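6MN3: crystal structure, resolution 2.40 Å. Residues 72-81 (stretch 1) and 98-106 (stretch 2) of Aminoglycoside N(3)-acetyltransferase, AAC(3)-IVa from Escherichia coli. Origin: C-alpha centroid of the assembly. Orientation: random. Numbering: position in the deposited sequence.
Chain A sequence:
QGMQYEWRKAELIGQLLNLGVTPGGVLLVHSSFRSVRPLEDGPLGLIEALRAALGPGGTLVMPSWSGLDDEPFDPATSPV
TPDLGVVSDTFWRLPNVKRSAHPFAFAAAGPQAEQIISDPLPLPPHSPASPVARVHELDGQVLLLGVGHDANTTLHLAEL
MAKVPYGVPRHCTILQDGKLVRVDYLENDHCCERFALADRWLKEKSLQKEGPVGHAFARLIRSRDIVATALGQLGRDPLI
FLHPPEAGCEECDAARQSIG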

ATOM      1  N   PRO A  72     -14.450 -14.990   6.987  1.00110.93           N
ATOM      2  CA  PRO A  72     -14.463 -14.857   5.528  1.00105.82           C
ATOM      3  C   PRO A  72     -14.629 -13.405   5.112  1.00 98.39           C
ATOM      4  O   PRO A  72     -15.194 -12.583   5.839  1.00102.21           O
ATOM      5  CB  PRO A  72     -15.671 -15.702   5.103  1.00109.42           C
ATOM      6  CG  PRO A  72     -16.538 -15.762   6.320  1.00113.49           C
ATOM      7  CD  PRO A  72     -15.597 -15.767   7.486  1.00114.24           C
ATOM      8  N   PHE A  73     -14.120 -13.092   3.925  1.00 93.59           N
ATOM      9  CA  PHE A  73     -14.114 -11.731   3.412  1.00 83.80           C
ATOM     10  C   PHE A  73     -15.235 -11.539   2.399  1.00 80.52           C
ATOM     11  O   PHE A  73     -15.466 -12.396   1.541  1.00 81.57           O
ATOM     12  CB  PHE A  73     -12.768 -11.402   2.765  1.00 74.35           C
ATOM     13  CG  PHE A  73     -12.656  -9.985   2.285  1.00 72.30           C
ATOM     14  CD1 PHE A  73     -12.944  -9.658   0.970  1.00 68.58           C
ATOM     15  CD2 PHE A  73     -12.264  -8.978   3.150  1.00 70.54           C
ATOM     16  CE1 PHE A  73     -12.842  -8.354   0.531  1.00 64.99           C
ATOM     17  CE2 PHE A  73     -12.160  -7.672   2.715  1.00 64.27           C
ATOM     18  CZ  PHE A  73     -12.451  -7.360   1.404  1.00 62.83           C
ATOM     19  N   ASP A  74     -15.925 -10.403   2.502  1.00 76.95           N
ATOM     20  CA  ASP A  74     -16.973 -10.032   1.555  1.00 78.54           C
ATOM     21  C   ASP A  74     -16.683  -8.622   1.059  1.00 75.68           C
ATOM     22  O   ASP A  74     -16.613  -7.683   1.878  1.00 70.20           O
ATOM     23  CB  ASP A  74     -18.364 -10.109   2.190  1.00 80.76           C
ATOM     24  CG  ASP A  74     -19.438  -9.492   1.312  1.00 83.15           C
ATOM     25  OD1 ASP A  74     -19.498  -9.833   0.112  1.00 83.66           O
ATOM     26  OD2 ASP A  74     -20.222  -8.664   1.819  1.00 84.92           O
ATOM     27  N   PRO A  75     -16.522  -8.414  -0.250  1.00 74.46           N
ATOM     28  CA  PRO A  75     -16.185  -7.069  -0.747  1.00 72.06           C
ATOM     29  C   PRO A  75     -17.255  -6.025  -0.478  1.00 69.70           C
ATOM     30  O   PRO A  75     -16.973  -4.829  -0.633  1.00 63.02           O
ATOM     31  CB  PRO A  75     -15.995  -7.287  -2.256  1.00 72.06           C
ATOM     32  CG  PRO A  75     -15.793  -8.763  -2.420  1.00 70.02           C
ATOM     33  CD  PRO A  75     -16.594  -9.405  -1.334  1.00 72.87           C
ATOM     34  N   ALA A  76     -18.461  -6.429  -0.076  1.00 69.02           N
ATOM     35  CA  ALA A  76     -19.562  -5.494   0.102  1.00 72.08           C
ATOM     36  C   ALA A  76     -19.764  -5.046   1.542  1.00 72.07           C
ATOM     37  O   ALA A  76     -20.359  -3.985   1.761  1.00 71.18           O
ATOM     38  CB  ALA A  76     -20.868  -6.111  -0.414  1.00 72.40           C
ATOM     39  N   THR A  77     -19.299  -5.818   2.527  1.00 71.06           N
ATOM     40  CA  THR A  77     -19.560  -5.481   3.922  1.00 72.10           C
ATOM     41  C   THR A  77     -18.294  -5.503   4.770  1.00 70.88           C
ATOM     42  O   THR A  77     -18.178  -4.732   5.729  1.00 70.12           O
ATOM     43  CB  THR A  77     -20.596  -6.436   4.529  1.00 79.01           C
ATOM     44  OG1 THR A  77     -20.075  -7.772   4.542  1.00 78.95           O
ATOM     45  CG2 THR A  77     -21.897  -6.405   3.736  1.00 78.25           C
ATOM     46  N   SER A  78     -17.349  -6.379   4.436  1.00 70.89           N
ATOM     47  CA  SER A  78     -16.158  -6.569   5.256  1.00 70.34           C
ATOM     48  C   SER A  78     -15.375  -5.266   5.372  1.00 71.44           C
ATOM     49  O   SER A  78     -14.903  -4.742   4.351  1.00 70.84           O
ATOM     50  CB  SER A  78     -15.268  -7.665   4.672  1.00 70.82           C
ATOM     51  OG  SER A  78     -15.843  -8.948   4.857  1.00 79.80           O
ATOM     52  N   PRO A  79     -15.217  -4.713   6.572  1.00 69.53           N
ATOM     53  CA  PRO A  79     -14.510  -3.439   6.713  1.00 62.92           C
ATOM     54  C   PRO A  79     -13.003  -3.606   6.604  1.00 69.26           C
ATOM     55  O   PRO A  79     -12.440  -4.663   6.901  1.00 62.80           O
ATOM     56  CB  PRO A  79     -14.904  -2.966   8.119  1.00 64.48           C
ATOM     57  CG  PRO A  79     -15.990  -3.911   8.585  1.00 68.75           C
ATOM     58  CD  PRO A  79     -15.756  -5.185   7.854  1.00 70.05           C
ATOM     59  N   VAL A  80     -12.352  -2.530   6.162  1.00 63.90           N
ATOM     60  CA  VAL A  80     -10.897  -2.497   6.133  1.00 60.72           C
ATOM     61  C   VAL A  80     -10.365  -2.502   7.561  1.00 58.84           C
ATOM     62  O   VAL A  80     -10.982  -1.946   8.480  1.00 57.68           O
ATOM     63  CB  VAL A  80     -10.404  -1.264   5.354  1.00 56.70           C
ATOM     64  CG1 VAL A  80      -8.907  -1.324   5.143  1.00 58.79           C
ATOM     65  CG2 VAL A  80     -11.116  -1.168   4.020  1.00 55.82           C
ATOM     66  N   THR A  81      -9.222  -3.152   7.755  1.00 58.77           N
ATOM     67  CA  THR A  81      -8.606  -3.177   9.074  1.00 64.85           C
ATOM     68  C   THR A  81      -8.333  -1.751   9.546  1.00 66.77           C
ATOM     69  O   THR A  81      -7.944  -0.893   8.742  1.00 67.95           O
ATOM     70  CB  THR A  81      -7.304  -3.979   9.051  1.00 66.99           C
ATOM     71  OG1 THR A  81      -6.565  -3.727  10.254  1.00 69.72           O
ATOM     72  CG2 THR A  81      -6.457  -3.590   7.849  1.00 60.62           C
ATOM     73  N   LYS A  98     -14.231  -0.647  -7.303  1.00 56.21           N
ATOM     74  CA  LYS A  98     -14.196  -2.097  -7.243  1.00 55.59           C
ATOM     75  C   LYS A  98     -13.342  -2.554  -6.068  1.00 55.19           C
ATOM     76  O   LYS A  98     -12.567  -1.789  -5.492  1.00 53.63           O
ATOM     77  CB  LYS A  98     -13.664  -2.679  -8.557  1.00 53.25           C
ATOM     78  CG  LYS A  98     -14.057  -1.896  -9.806  1.00 54.22           C
ATOM     79  CD  LYS A  98     -15.568  -1.817  -9.989  1.00 63.07           C
ATOM     80  CE  LYS A  98     -15.932  -0.924 -11.170  1.00 65.12           C
ATOM     81  NZ  LYS A  98     -17.378  -0.551 -11.181  1.00 62.36           N
ATOM     82  N   ARG A  99     -13.491  -3.826  -5.715  1.00 63.42           N
ATOM     83  CA  ARG A  99     -12.810  -4.386  -4.559  1.00 61.04           C
ATOM     84  C   ARG A  99     -12.536  -5.858  -4.816  1.00 59.75           C
ATOM     85  O   ARG A  99     -13.369  -6.560  -5.395  1.00 62.82           O
ATOM     86  CB  ARG A  99     -13.649  -4.206  -3.291  1.00 57.59           C
ATOM     87  CG  ARG A  99     -12.853  -4.197  -2.006  1.00 56.47           C
ATOM     88  CD  ARG A  99     -13.777  -4.053  -0.811  1.00 61.64           C
ATOM     89  NE  ARG A  99     -13.039  -3.950   0.443  1.00 65.57           N
ATOM     90  CZ  ARG A  99     -13.593  -4.068   1.644  1.00 68.22           C
ATOM     91  NH1 ARG A  99     -14.895  -4.293   1.756  1.00 68.05           N
ATOM     92  NH2 ARG A  99     -12.845  -3.962   2.734  1.00 68.60           N
ATOM     93  N   SER A 100     -11.359  -6.316  -4.398  1.00 56.38           N
ATOM     94  CA  SER A 100     -10.989  -7.708  -4.604  1.00 59.43           C
ATOM     95  C   SER A 100     -11.864  -8.625  -3.757  1.00 65.15           C
ATOM     96  O   SER A 100     -12.388  -8.231  -2.712  1.00 68.15           O
ATOM     97  CB  SER A 100      -9.513  -7.925  -4.268  1.00 61.02           C
ATOM     98  OG  SER A 100      -8.682  -7.055  -5.017  1.00 60.98           O
ATOM     99  N   ALA A 101     -12.020  -9.858  -4.222  1.00 66.13           N
ATOM    100  CA  ALA A 101     -12.882 -10.842  -3.564  1.00 68.92           C
ATOM    101  C   ALA A 101     -12.071 -11.857  -2.768  1.00 72.98           C
ATOM    102  O   ALA A 101     -12.300 -13.063  -2.853  1.00 80.29           O
ATOM    103  CB  ALA A 101     -13.764 -11.536  -4.594  1.00 71.69           C
ATOM    104  N   HIS A 102     -11.111 -11.380  -1.983  1.00 68.58           N
ATOM    105  CA  HIS A 102     -10.311 -12.236  -1.120  1.00 70.03           C
ATOM    106  C   HIS A 102      -9.863 -11.416   0.079  1.00 68.12           C
ATOM    107  O   HIS A 102      -9.839 -10.182   0.015  1.00 68.74           O
ATOM    108  CB  HIS A 102      -9.106 -12.827  -1.870  1.00 72.87           C
ATOM    109  CG  HIS A 102      -8.341 -11.829  -2.681  1.00 74.30           C
ATOM    110  ND1 HIS A 102      -7.410 -10.976  -2.128  1.00 72.88           N
ATOM    111  CD2 HIS A 102      -8.355 -11.561  -4.008  1.00 73.80           C
ATOM    112  CE1 HIS A 102      -6.890 -10.220  -3.078  1.00 69.95           C
ATOM    113  NE2 HIS A 102      -7.446 -10.555  -4.228  1.00 71.22           N
ATOM    114  N   PRO A 103      -9.511 -12.068   1.195  1.00 70.24           N
ATOM    115  CA  PRO A 103      -9.211 -11.315   2.426  1.00 69.75           C
ATOM    116  C   PRO A 103      -8.025 -10.370   2.319  1.00 66.81           C
ATOM    117  O   PRO A 103      -7.827  -9.564   3.236  1.00 66.11           O
ATOM    118  CB  PRO A 103      -8.943 -12.419   3.460  1.00 74.74           C
ATOM    119  CG  PRO A 103      -8.646 -13.642   2.655  1.00 79.14           C
ATOM    120  CD  PRO A 103      -9.489 -13.522   1.430  1.00 79.94           C
ATOM    121  N   PHE A 104      -7.232 -10.440   1.252  1.00 66.13           N
ATOM    122  CA  PHE A 104      -6.134  -9.501   1.067  1.00 64.89           C
ATOM    123  C   PHE A 104      -6.484  -8.516  -0.040  1.00 60.42           C
ATOM    124  O   PHE A 104      -5.731  -8.358  -1.006  1.00 58.92           O
ATOM    125  CB  PHE A 104      -4.840 -10.251   0.750  1.00 63.20           C
ATOM    126  CG  PHE A 104      -4.669 -11.513   1.546  1.00 70.92           C
ATOM    127  CD1 PHE A 104      -4.443 -11.458   2.912  1.00 73.80           C
ATOM    128  CD2 PHE A 104      -4.746 -12.752   0.933  1.00 73.36           C
ATOM    129  CE1 PHE A 104      -4.290 -12.617   3.650  1.00 78.41           C
ATOM    130  CE2 PHE A 104      -4.594 -13.913   1.666  1.00 76.71           C
ATOM    131  CZ  PHE A 104      -4.365 -13.846   3.026  1.00 80.24           C
ATOM    132  N   ALA A 105      -7.617  -7.839   0.107  1.00 56.89           N
ATOM    133  CA  ALA A 105      -8.209  -7.091  -0.988  1.00 55.26           C
ATOM    134  C   ALA A 105      -7.622  -5.686  -1.105  1.00 51.60           C
ATOM    135  O   ALA A 105      -7.045  -5.132  -0.165  1.00 50.38           O
ATOM    136  CB  ALA A 105      -9.724  -6.996  -0.811  1.00 56.97           C
ATOM    137  N   PHE A 106      -7.779  -5.121  -2.297  1.00 50.50           N
ATOM    138  CA  PHE A 106      -7.538  -3.716  -2.580  1.00 49.63           C
ATOM    139  C   PHE A 106      -8.828  -3.098  -3.104  1.00 53.01           C
ATOM    140  O   PHE A 106      -9.798  -3.796  -3.415  1.00 55.43           O
ATOM    141  CB  PHE A 106      -6.409  -3.537  -3.605  1.00 45.34           C
ATOM    142  CG  PHE A 106      -5.028  -3.638  -3.020  1.00 48.55           C
ATOM    143  CD1 PHE A 106      -4.217  -2.519  -2.931  1.00 42.41           C
ATOM    144  CD2 PHE A 106      -4.534  -4.853  -2.574  1.00 49.98           C
ATOM    145  CE1 PHE A 106      -2.943  -2.607  -2.401  1.00 41.95           C
ATOM    146  CE2 PHE A 106      -3.261  -4.947  -2.041  1.00 45.43           C
ATOM    147  CZ  PHE A 106      -2.464  -3.822  -1.954  1.00 42.71           C
TER

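Phe73 is the apolar centre of this contact. Its t rotamer lays the ring along stretch 2, where CZ meets Ala105 CB at 3.5 Å and, nearer the backbone, Phe73 CB rests 4.0 Å from Pro103 CB. Carbonyls line the ring as well: His102 O lies over one face, 3.3 Å from Phe73 CD1, while Ser100 O sits at the edge, 3.3 Å from Phe73 CE1, where the ring hydrogens carry slight positive charge. Pro75 extends the apolar surface, its CG 4.1 Å from Ala101 CB.

The backbones run past each other without pairing as strands. Phe73 lies nearest Pro103 and Pro75 nearest Ala101, so the numbering rises in opposite directions, and every hydrogen bond across the contact comes from one side chain, Arg99.

That arginine, extended with chi1 to chi3 all t, joins the apolar and polar parts. Phe73 CZ lies over one face of its guanidinium, 3.5 Å from Arg99 CZ, leaving the edge free for carbonyls. Ser78 O accepts from both Arg99 NH1 (2.6 Å) and Arg99 NH2 (2.7 Å); Pro75 O takes a weak bond from Arg99 NH1 at 3.2 Å. The turn presenting these acceptors is held by Asp74, whose N donates to Ser78 OG (2.8 Å) and whose O accepts from Ser78 N (3.0 Å).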